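Local coordinates for protein 6-O-methylguanine DNA methyltransferase (Enterococcus faecalis, PDB 2B6C) that is of unproven function but probably takes part in the repair of alkylated DNA, as AlkD-like proteins do, at residues Lys101-Ser106 with Glu172-Lys177; Trp139-Ala144 with Ile164-Thr169. One frame throughout, in Å; residues are numbered along the deposited sequence.

Contact 1 of 2, residues Lys101-Ser106 with Glu172-Lys177; sequences KAWWDS and EFFIQK
Phe-174 reaches across from the first turn of helix 173-186 and meets two consecutive tryptophans, Trp-103 and Trp-104, at the start of helix 104-120. Its ring presents an edge to the indole of Trp-103 in a T-shaped (edge-to-face) pair: the centroids of the phenyl and the six-membered ring are 5.0 Å apart and the planes are inclined at 67°. Phe-174 CE1 comes within 3.8 Å of Trp-103 CH2, and Phe-174 CZ rests over the same indole face, displaced toward its rim.

Trp-104 is met differently. Here the rings lie rim to rim, with planes only 25° apart and neither over the face of the other, and the closest pair is Trp-104 CD1 and Phe-174 CE2 at 3.6 Å. The extended backbone of the N-cap residue Trp-103 and the different first torsions together send the indoles apart: CG of Trp-103 is anti to its backbone N, whereas that of Trp-104 stands between its backbone N and carbonyl carbon (chi1 63°).

Trp-103 and Glu-172 occupy the N-cap positions of the two helices, so the aromatic cluster joins the N-terminal ends of helices far apart in the sequence of this all-helical protein. The carboxylate of Glu-172 caps its helix through a nearly straight bond, Phe-174 N to Glu-172 OE2 at 3.0 Å, made with the anti lone pair of that oxygen. Trp-139 of helix 138-146 adds a further ring against Phe-174, and the ring of Phe-173 packs against one phenyl face.

Between these two segments the join is wholly apolar, resting on dispersion and on the C-H edge of the phenyl meeting the pi face of Trp-103, while the polar capping bond fixes the backbone from which the central phenyl projects.

Contact 2 of 2, residues Trp139-Ala144 with Ile164-Thr169; sequences WNRRVA and IIYDRT. With SO4 (sulfate ion), chain I.
A side-on, two-nitrogen salt bridge ties helix 138-146 to the end of helix 157-166, where Arg-141 grips the carboxylate of Asp-167. Arg-141 NE donates to Asp-167 OD1 at 2.9 Å, and Arg-141 NH2 donates to Asp-167 OD2 at 3.0 Å. Each oxygen accepts its N-H through the syn lone pair. Both lie close to the guanidinium plane, and the two flat groups are only 27° from coplanar; a weak third bond runs from NE to OD2. A bend at chi3 (-51°) directs NE and the guanidinium to the carboxylate.

Asp-167 is the first residue to leave helical geometry after helix 157-166, so the bridge fastens the point at which the chain turns away toward helix 173-186, within the all-helical array of this AlkD-like protein. Thr-170 OG1 also bonds to Asp-167 OD2, giving that oxygen a partner in the following loop. On the arginine side, NH1 is hydrogen-bonded to the carbonyl O of Ala-135, which further restrains the guanidinium. Tyr-166 CE2 lies 3.6 Å from Arg-141 CD. The guanidinium and phenol planes are 58° apart, and the ring meets the arginine chain obliquely.

One residue earlier, Asn-140 ND2 donates to O4 of a sulfate ion at 3.2 Å. This ion, probably from the crystallisation liquor, is also held by Lys-95 NZ and the backbone N atoms of Glu-136 and Asn-137.

The centres of the two contacts are 11 Å apart, and along the chain contact 2 is nested within the loop closed by contact 1. Helices 157-166 and 173-186 are consecutive, and each supplies the second partner of one contact; the first partners come from helices 138-146 and 104-120. The sites touch directly: Arg-142 NH2 probably donates to Phe-174 O at 2.9 Å, and the Trp-139 indole approaches the backbone of Trp-104. Helix 138-146, which carries one side of contact 2, thus also packs against both sides of contact 1. The charged join links helices that follow each other in the chain, and the aromatic one spans over them, within a single AlkD-like family region.

Contact 1 of 2, residues Lys101-Ser106 with Glu172-Lys177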
ATOM      1  N   LYS B 101      26.112  10.690   2.829  1.00 14.13           N
ATOM      2  CA  LYS B 101      26.108  10.903   1.384  1.00 14.15           C
ATOM      3  C   LYS B 101      25.022  11.962   1.021  1.00 14.40           C
ATOM      4  O   LYS B 101      24.238  11.772   0.096  1.00 14.74           O
ATOM      5  CB  LYS B 101      25.868   9.582   0.624  1.00 13.29           C
ATOM      6  CG  LYS B 101      26.689   8.405   1.146  1.00 12.97           C
ATOM      7  CD  LYS B 101      26.576   7.221   0.209  1.00 12.22           C
ATOM      8  CE  LYS B 101      27.679   6.193   0.379  1.00 13.58           C
ATOM      9  NZ  LYS B 101      27.674   5.306  -0.817  1.00 16.89           N
ATOM     10  N   ALA B 102      24.999  13.045   1.775  1.00 13.84           N
ATOM     11  CA  ALA B 102      23.910  13.999   1.747  1.00 14.19           C
ATOM     12  C   ALA B 102      24.066  15.066   0.690  1.00 14.02           C
ATOM     13  O   ALA B 102      25.134  15.716   0.579  1.00 13.05           O
ATOM     14  CB  ALA B 102      23.752  14.666   3.118  1.00 13.35           C
ATOM     15  N   TRP B 103      22.978  15.263  -0.055  1.00 13.05           N
ATOM     16  CA  TRP B 103      22.850  16.391  -0.971  1.00 15.13           C
ATOM     17  C   TRP B 103      21.335  16.528  -1.142  1.00 15.58           C
ATOM     18  O   TRP B 103      20.604  15.701  -0.609  1.00 16.66           O
ATOM     19  CB  TRP B 103      23.552  16.088  -2.305  1.00 14.52           C
ATOM     20  CG  TRP B 103      23.722  17.269  -3.231  1.00 15.57           C
ATOM     21  CD1 TRP B 103      23.239  17.393  -4.503  1.00 14.42           C
ATOM     22  CD2 TRP B 103      24.455  18.481  -2.954  1.00 15.46           C
ATOM     23  NE1 TRP B 103      23.628  18.610  -5.041  1.00 16.37           N
ATOM     24  CE2 TRP B 103      24.393  19.280  -4.118  1.00 17.58           C
ATOM     25  CE3 TRP B 103      25.190  18.944  -1.846  1.00 14.62           C
ATOM     26  CZ2 TRP B 103      25.007  20.531  -4.201  1.00 14.14           C
ATOM     27  CZ3 TRP B 103      25.815  20.203  -1.939  1.00 17.88           C
ATOM     28  CH2 TRP B 103      25.701  20.974  -3.103  1.00 16.69           C
ATOM     29  N   TRP B 104      20.837  17.516  -1.885  1.00 15.29           N
ATOM     30  CA  TRP B 104      19.374  17.731  -1.859  1.00 16.14           C
ATOM     31  C   TRP B 104      18.608  16.519  -2.431  1.00 15.12           C
ATOM     32  O   TRP B 104      17.469  16.260  -2.064  1.00 16.65           O
ATOM     33  CB  TRP B 104      18.997  19.035  -2.588  1.00 16.12           C
ATOM     34  CG  TRP B 104      19.344  19.016  -4.073  1.00 17.33           C
ATOM     35  CD1 TRP B 104      20.464  19.562  -4.670  1.00 16.73           C
ATOM     36  CD2 TRP B 104      18.583  18.415  -5.125  1.00 17.02           C
ATOM     37  NE1 TRP B 104      20.434  19.334  -6.028  1.00 15.88           N
ATOM     38  CE2 TRP B 104      19.299  18.635  -6.338  1.00 18.28           C
ATOM     39  CE3 TRP B 104      17.342  17.737  -5.179  1.00 20.01           C
ATOM     40  CZ2 TRP B 104      18.830  18.193  -7.574  1.00 15.40           C
ATOM     41  CZ3 TRP B 104      16.891  17.266  -6.413  1.00 18.91           C
ATOM     42  CH2 TRP B 104      17.633  17.507  -7.596  1.00 17.65           C
ATOM     43  N   ASP B 105      19.246  15.768  -3.328  1.00 15.16           N
ATOM     44  CA  ASP B 105      18.595  14.653  -3.985  1.00 14.16           C
ATOM     45  C   ASP B 105      18.270  13.501  -3.005  1.00 14.49           C
ATOM     46  O   ASP B 105      17.130  13.004  -2.991  1.00 15.47           O
ATOM     47  CB  ASP B 105      19.389  14.190  -5.226  1.00 13.66           C
ATOM     48  CG  ASP B 105      20.813  13.727  -4.907  1.00 12.74           C
ATOM     49  OD1 ASP B 105      21.419  14.215  -3.937  1.00 14.85           O
ATOM     50  OD2 ASP B 105      21.351  12.854  -5.644  1.00 10.83           O
ATOM     51  N   SER B 106      19.244  13.090  -2.193  1.00 12.66           N
ATOM     52  CA  SER B 106      18.987  12.049  -1.173  1.00 13.73           C
ATOM     53  C   SER B 106      18.190  12.538   0.037  1.00 12.72           C
ATOM     54  O   SER B 106      17.357  11.820   0.550  1.00 13.15           O
ATOM     55  CB  SER B 106      20.285  11.386  -0.680  1.00 12.42           C
ATOM     56  OG  SER B 106      21.072  12.300   0.076  1.00 14.16           O
ATOM     57  N   GLU B 172      22.498  29.602   4.617  1.00 21.75           N
ATOM     58  CA  GLU B 172      22.487  28.451   3.727  1.00 20.38           C
ATOM     59  C   GLU B 172      21.316  28.419   2.712  1.00 19.29           C
ATOM     60  O   GLU B 172      20.136  28.356   3.107  1.00 18.87           O
ATOM     61  CB  GLU B 172      22.519  27.153   4.554  1.00 20.14           C
ATOM     62  CG  GLU B 172      22.426  25.893   3.708  1.00 21.04           C
ATOM     63  CD  GLU B 172      23.504  25.840   2.632  1.00 20.07           C
ATOM     64  OE1 GLU B 172      24.701  25.912   2.972  1.00 24.16           O
ATOM     65  OE2 GLU B 172      23.157  25.736   1.455  1.00 18.82           O
ATOM     66  N   PHE B 173      21.669  28.440   1.423  1.00 17.60           N
ATOM     67  CA  PHE B 173      20.721  28.281   0.316  1.00 17.79           C
ATOM     68  C   PHE B 173      19.740  27.123   0.521  1.00 17.12           C
ATOM     69  O   PHE B 173      18.548  27.290   0.335  1.00 18.19           O
ATOM     70  CB  PHE B 173      21.456  28.115  -1.038  1.00 17.69           C
ATOM     71  CG  PHE B 173      20.554  27.660  -2.172  1.00 19.41           C
ATOM     72  CD1 PHE B 173      19.791  28.581  -2.906  1.00 17.72           C
ATOM     73  CD2 PHE B 173      20.435  26.287  -2.480  1.00 19.62           C
ATOM     74  CE1 PHE B 173      18.946  28.154  -3.947  1.00 15.75           C
ATOM     75  CE2 PHE B 173      19.584  25.846  -3.508  1.00 19.36           C
ATOM     76  CZ  PHE B 173      18.837  26.785  -4.242  1.00 18.05           C
ATOM     77  N   PHE B 174      20.225  25.952   0.900  1.00 16.69           N
ATOM     78  CA  PHE B 174      19.339  24.789   1.009  1.00 16.56           C
ATOM     79  C   PHE B 174      18.386  24.912   2.197  1.00 16.12           C
ATOM     80  O   PHE B 174      17.393  24.198   2.283  1.00 16.68           O
ATOM     81  CB  PHE B 174      20.134  23.497   1.104  1.00 15.64           C
ATOM     82  CG  PHE B 174      20.853  23.138  -0.172  1.00 17.21           C
ATOM     83  CD1 PHE B 174      22.233  23.283  -0.267  1.00 17.80           C
ATOM     84  CD2 PHE B 174      20.147  22.655  -1.282  1.00 15.04           C
ATOM     85  CE1 PHE B 174      22.901  22.944  -1.460  1.00 17.74           C
ATOM     86  CE2 PHE B 174      20.817  22.325  -2.466  1.00 16.31           C
ATOM     87  CZ  PHE B 174      22.189  22.469  -2.548  1.00 12.63           C
ATOM     88  N   ILE B 175      18.709  25.804   3.124  1.00 15.38           N
ATOM     89  CA  ILE B 175      17.806  26.061   4.231  1.00 15.10           C
ATOM     90  C   ILE B 175      16.774  27.121   3.834  1.00 14.86           C
ATOM     91  O   ILE B 175      15.570  26.929   4.045  1.00 16.33           O
ATOM     92  CB  ILE B 175      18.589  26.403   5.531  1.00 14.64           C
ATOM     93  CG1 ILE B 175      19.213  25.141   6.133  1.00 13.69           C
ATOM     94  CG2 ILE B 175      17.699  27.142   6.505  1.00 13.95           C
ATOM     95  CD1 ILE B 175      18.199  24.141   6.752  1.00  9.21           C
ATOM     96  N   GLN B 176      17.210  28.203   3.194  1.00 15.73           N
ATOM     97  CA  GLN B 176      16.257  29.257   2.845  1.00 15.42           C
ATOM     98  C   GLN B 176      15.243  28.742   1.798  1.00 15.87           C
ATOM     99  O   GLN B 176      14.052  29.060   1.865  1.00 16.08           O
ATOM    100  CB  GLN B 176      16.975  30.535   2.381  1.00 15.58           C
ATOM    101  CG  GLN B 176      17.718  31.277   3.515  1.00 13.52           C
ATOM    102  CD  GLN B 176      16.777  31.609   4.636  1.00 13.63           C
ATOM    103  OE1 GLN B 176      15.646  31.981   4.379  1.00 19.04           O
ATOM    104  NE2 GLN B 176      17.204  31.434   5.874  1.00 13.28           N
ATOM    105  N   LYS B 177      15.737  27.943   0.852  1.00 15.77           N
ATOM    106  CA  LYS B 177      14.925  27.246  -0.123  1.00 16.91           C
ATOM    107  C   LYS B 177      13.877  26.371   0.554  1.00 15.85           C
ATOM    108  O   LYS B 177      12.728  26.358   0.132  1.00 16.59           O
ATOM    109  CB  LYS B 177      15.813  26.351  -0.959  1.00 17.89           C
ATOM    110  CG  LYS B 177      15.664  26.563  -2.444  1.00 24.92           C
ATOM    111  CD  LYS B 177      14.374  25.972  -2.922  1.00 28.63           C
ATOM    112  CE  LYS B 177      14.419  25.777  -4.396  1.00 29.33           C
ATOM    113  NZ  LYS B 177      13.289  26.523  -5.059  1.00 30.72           N
TER

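Contact 2 of 2, residues Trp139-Ala144 with Ile164-Thr169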
ATOM      1  N   TRP B 139      21.187  19.632   6.781  1.00 14.71           N
ATOM      2  CA  TRP B 139      20.393  18.661   6.010  1.00 13.71           C
ATOM      3  C   TRP B 139      19.281  18.054   6.863  1.00 13.95           C
ATOM      4  O   TRP B 139      18.145  17.915   6.379  1.00 13.70           O
ATOM      5  CB  TRP B 139      21.252  17.545   5.412  1.00 14.03           C
ATOM      6  CG  TRP B 139      22.167  18.010   4.357  1.00 14.06           C
ATOM      7  CD1 TRP B 139      23.560  17.966   4.384  1.00 13.65           C
ATOM      8  CD2 TRP B 139      21.810  18.599   3.106  1.00 14.45           C
ATOM      9  NE1 TRP B 139      24.063  18.501   3.239  1.00 13.33           N
ATOM     10  CE2 TRP B 139      23.026  18.897   2.425  1.00 14.45           C
ATOM     11  CE3 TRP B 139      20.589  18.906   2.482  1.00 15.15           C
ATOM     12  CZ2 TRP B 139      23.048  19.496   1.145  1.00 14.59           C
ATOM     13  CZ3 TRP B 139      20.621  19.516   1.201  1.00 14.93           C
ATOM     14  CH2 TRP B 139      21.836  19.792   0.551  1.00 13.12           C
ATOM     15  N   ASN B 140      19.583  17.716   8.136  1.00 14.27           N
ATOM     16  CA  ASN B 140      18.530  17.275   9.049  1.00 14.40           C
ATOM     17  C   ASN B 140      17.436  18.340   9.261  1.00 15.03           C
ATOM     18  O   ASN B 140      16.263  18.004   9.336  1.00 15.31           O
ATOM     19  CB  ASN B 140      19.070  16.820  10.407  1.00 14.42           C
ATOM     20  CG  ASN B 140      19.714  15.452  10.359  1.00 14.34           C
ATOM     21  OD1 ASN B 140      19.244  14.549   9.664  1.00 15.00           O
ATOM     22  ND2 ASN B 140      20.812  15.284  11.109  1.00 15.64           N
ATOM     23  N   ARG B 141      17.825  19.608   9.407  1.00 14.61           N
ATOM     24  CA  ARG B 141      16.856  20.706   9.595  1.00 14.50           C
ATOM     25  C   ARG B 141      16.041  20.990   8.338  1.00 15.29           C
ATOM     26  O   ARG B 141      14.878  21.403   8.434  1.00 14.81           O
ATOM     27  CB  ARG B 141      17.571  21.962  10.056  1.00 14.78           C
ATOM     28  CG  ARG B 141      18.343  21.703  11.356  1.00 13.20           C
ATOM     29  CD  ARG B 141      18.564  23.033  12.107  1.00 12.36           C
ATOM     30  NE  ARG B 141      19.136  24.085  11.279  1.00 14.67           N
ATOM     31  CZ  ARG B 141      20.428  24.179  10.947  1.00 15.90           C
ATOM     32  NH1 ARG B 141      21.315  23.251  11.342  1.00 18.53           N
ATOM     33  NH2 ARG B 141      20.828  25.204  10.214  1.00 13.40           N
ATOM     34  N   ARG B 142      16.637  20.736   7.165  1.00 15.16           N
ATOM     35  CA  ARG B 142      15.871  20.693   5.941  1.00 16.41           C
ATOM     36  C   ARG B 142      14.670  19.691   6.011  1.00 16.36           C
ATOM     37  O   ARG B 142      13.560  19.995   5.530  1.00 16.63           O
ATOM     38  CB  ARG B 142      16.778  20.433   4.729  1.00 15.95           C
ATOM     39  CG  ARG B 142      16.011  20.431   3.379  1.00 18.98           C
ATOM     40  CD  ARG B 142      16.981  20.540   2.194  1.00 16.80           C
ATOM     41  NE  ARG B 142      16.365  20.274   0.901  1.00 19.93           N
ATOM     42  CZ  ARG B 142      16.180  21.202  -0.048  1.00 22.24           C
ATOM     43  NH1 ARG B 142      15.641  20.854  -1.214  1.00 22.66           N
ATOM     44  NH2 ARG B 142      16.543  22.482   0.149  1.00 21.01           N
ATOM     45  N   VAL B 143      14.906  18.505   6.573  1.00 15.67           N
ATOM     46  CA  VAL B 143      13.845  17.533   6.793  1.00 15.85           C
ATOM     47  C   VAL B 143      12.774  18.083   7.758  1.00 15.83           C
ATOM     48  O   VAL B 143      11.595  17.919   7.466  1.00 15.97           O
ATOM     49  CB  VAL B 143      14.384  16.122   7.265  1.00 16.01           C
ATOM     50  CG1 VAL B 143      13.185  15.102   7.637  1.00 15.23           C
ATOM     51  CG2 VAL B 143      15.257  15.494   6.174  1.00 15.47           C
ATOM     52  N   ALA B 144      13.188  18.731   8.873  1.00 15.31           N
ATOM     53  CA  ALA B 144      12.242  19.358   9.812  1.00 16.05           C
ATOM     54  C   ALA B 144      11.358  20.399   9.113  1.00 16.00           C
ATOM     55  O   ALA B 144      10.121  20.430   9.311  1.00 16.11           O
ATOM     56  CB  ALA B 144      12.978  19.985  11.029  1.00 16.06           C
ATOM     57  N   ILE B 164      10.745  27.466  11.135  1.00 16.27           N
ATOM     58  CA  ILE B 164      11.090  28.613  10.290  1.00 15.44           C
ATOM     59  C   ILE B 164      11.780  29.679  11.136  1.00 15.87           C
ATOM     60  O   ILE B 164      12.799  30.256  10.706  1.00 15.18           O
ATOM     61  CB  ILE B 164       9.867  29.204   9.554  1.00 15.42           C
ATOM     62  CG1 ILE B 164       9.320  28.197   8.548  1.00 13.90           C
ATOM     63  CG2 ILE B 164      10.223  30.558   8.866  1.00 13.95           C
ATOM     64  CD1 ILE B 164       7.930  28.491   8.050  1.00 11.94           C
ATOM     65  N   ILE B 165      11.238  29.918  12.336  1.00 16.24           N
ATOM     66  CA  ILE B 165      11.821  30.862  13.292  1.00 16.46           C
ATOM     67  C   ILE B 165      13.297  30.506  13.555  1.00 16.62           C
ATOM     68  O   ILE B 165      14.183  31.380  13.512  1.00 16.87           O
ATOM     69  CB  ILE B 165      10.995  30.937  14.625  1.00 16.48           C
ATOM     70  CG1 ILE B 165       9.753  31.841  14.467  1.00 16.77           C
ATOM     71  CG2 ILE B 165      11.854  31.463  15.767  1.00 16.03           C
ATOM     72  CD1 ILE B 165       8.658  31.635  15.539  1.00 17.37           C
ATOM     73  N   TYR B 166      13.563  29.220  13.771  1.00 16.50           N
ATOM     74  CA  TYR B 166      14.898  28.737  14.081  1.00 16.10           C
ATOM     75  C   TYR B 166      15.927  29.055  12.995  1.00 16.14           C
ATOM     76  O   TYR B 166      17.057  29.416  13.307  1.00 15.14           O
ATOM     77  CB  TYR B 166      14.861  27.231  14.326  1.00 16.64           C
ATOM     78  CG  TYR B 166      16.167  26.669  14.852  1.00 17.71           C
ATOM     79  CD1 TYR B 166      16.423  26.598  16.238  1.00 19.30           C
ATOM     80  CD2 TYR B 166      17.155  26.224  13.972  1.00 15.68           C
ATOM     81  CE1 TYR B 166      17.638  26.095  16.716  1.00 19.97           C
ATOM     82  CE2 TYR B 166      18.353  25.718  14.436  1.00 17.43           C
ATOM     83  CZ  TYR B 166      18.600  25.658  15.798  1.00 18.75           C
ATOM     84  OH  TYR B 166      19.801  25.129  16.229  1.00 18.10           O
ATOM     85  N   ASP B 167      15.547  28.879  11.731  1.00 15.77           N
ATOM     86  CA  ASP B 167      16.476  29.052  10.629  1.00 16.37           C
ATOM     87  C   ASP B 167      16.213  30.329   9.871  1.00 16.22           C
ATOM     88  O   ASP B 167      16.696  30.481   8.756  1.00 17.61           O
ATOM     89  CB  ASP B 167      16.363  27.867   9.646  1.00 16.63           C
ATOM     90  CG  ASP B 167      17.325  26.755   9.973  1.00 17.17           C
ATOM     91  OD1 ASP B 167      16.875  25.615  10.181  1.00 16.50           O
ATOM     92  OD2 ASP B 167      18.529  27.052  10.098  1.00 17.59           O
ATOM     93  N   ARG B 168      15.396  31.212  10.425  1.00 16.08           N
ATOM     94  CA  ARG B 168      15.018  32.445   9.711  1.00 17.39           C
ATOM     95  C   ARG B 168      16.213  33.195   9.043  1.00 18.01           C
ATOM     96  O   ARG B 168      16.120  33.601   7.873  1.00 17.91           O
ATOM     97  CB  ARG B 168      14.200  33.386  10.619  1.00 16.13           C
ATOM     98  CG  ARG B 168      13.727  34.685   9.922  1.00 16.92           C
ATOM     99  CD  ARG B 168      12.999  35.626  10.896  1.00 18.03           C
ATOM    100  NE  ARG B 168      13.907  36.215  11.896  1.00 17.19           N
ATOM    101  CZ  ARG B 168      14.698  37.270  11.676  1.00 18.15           C
ATOM    102  NH1 ARG B 168      14.731  37.865  10.478  1.00 14.03           N
ATOM    103  NH2 ARG B 168      15.482  37.717  12.653  1.00 17.85           N
ATOM    104  N   THR B 169      17.315  33.342   9.788  1.00 18.48           N
ATOM    105  CA  THR B 169      18.485  34.122   9.367  1.00 20.03           C
ATOM    106  C   THR B 169      19.651  33.250   8.898  1.00 20.28           C
ATOM    107  O   THR B 169      20.754  33.761   8.648  1.00 20.44           O
ATOM    108  CB  THR B 169      19.011  35.004  10.538  1.00 20.59           C
ATOM    109  OG1 THR B 169      19.530  34.154  11.572  1.00 21.91           O
ATOM    110  CG2 THR B 169      17.894  35.853  11.103  1.00 20.39           C
TER
HETATM  111  S   SO4 I 402      22.363  16.201  14.388  1.00 33.50           S
HETATM  112  O1  SO4 I 402      23.366  15.143  14.504  1.00 32.18           O
HETATM  113  O2  SO4 I 402      22.404  17.101  15.562  1.00 32.06           O
HETATM  114  O3  SO4 I 402      21.028  15.576  14.408  1.00 33.73           O
HETATM  115  O4  SO4 I 402      22.595  16.953  13.138  1.00 29.94           O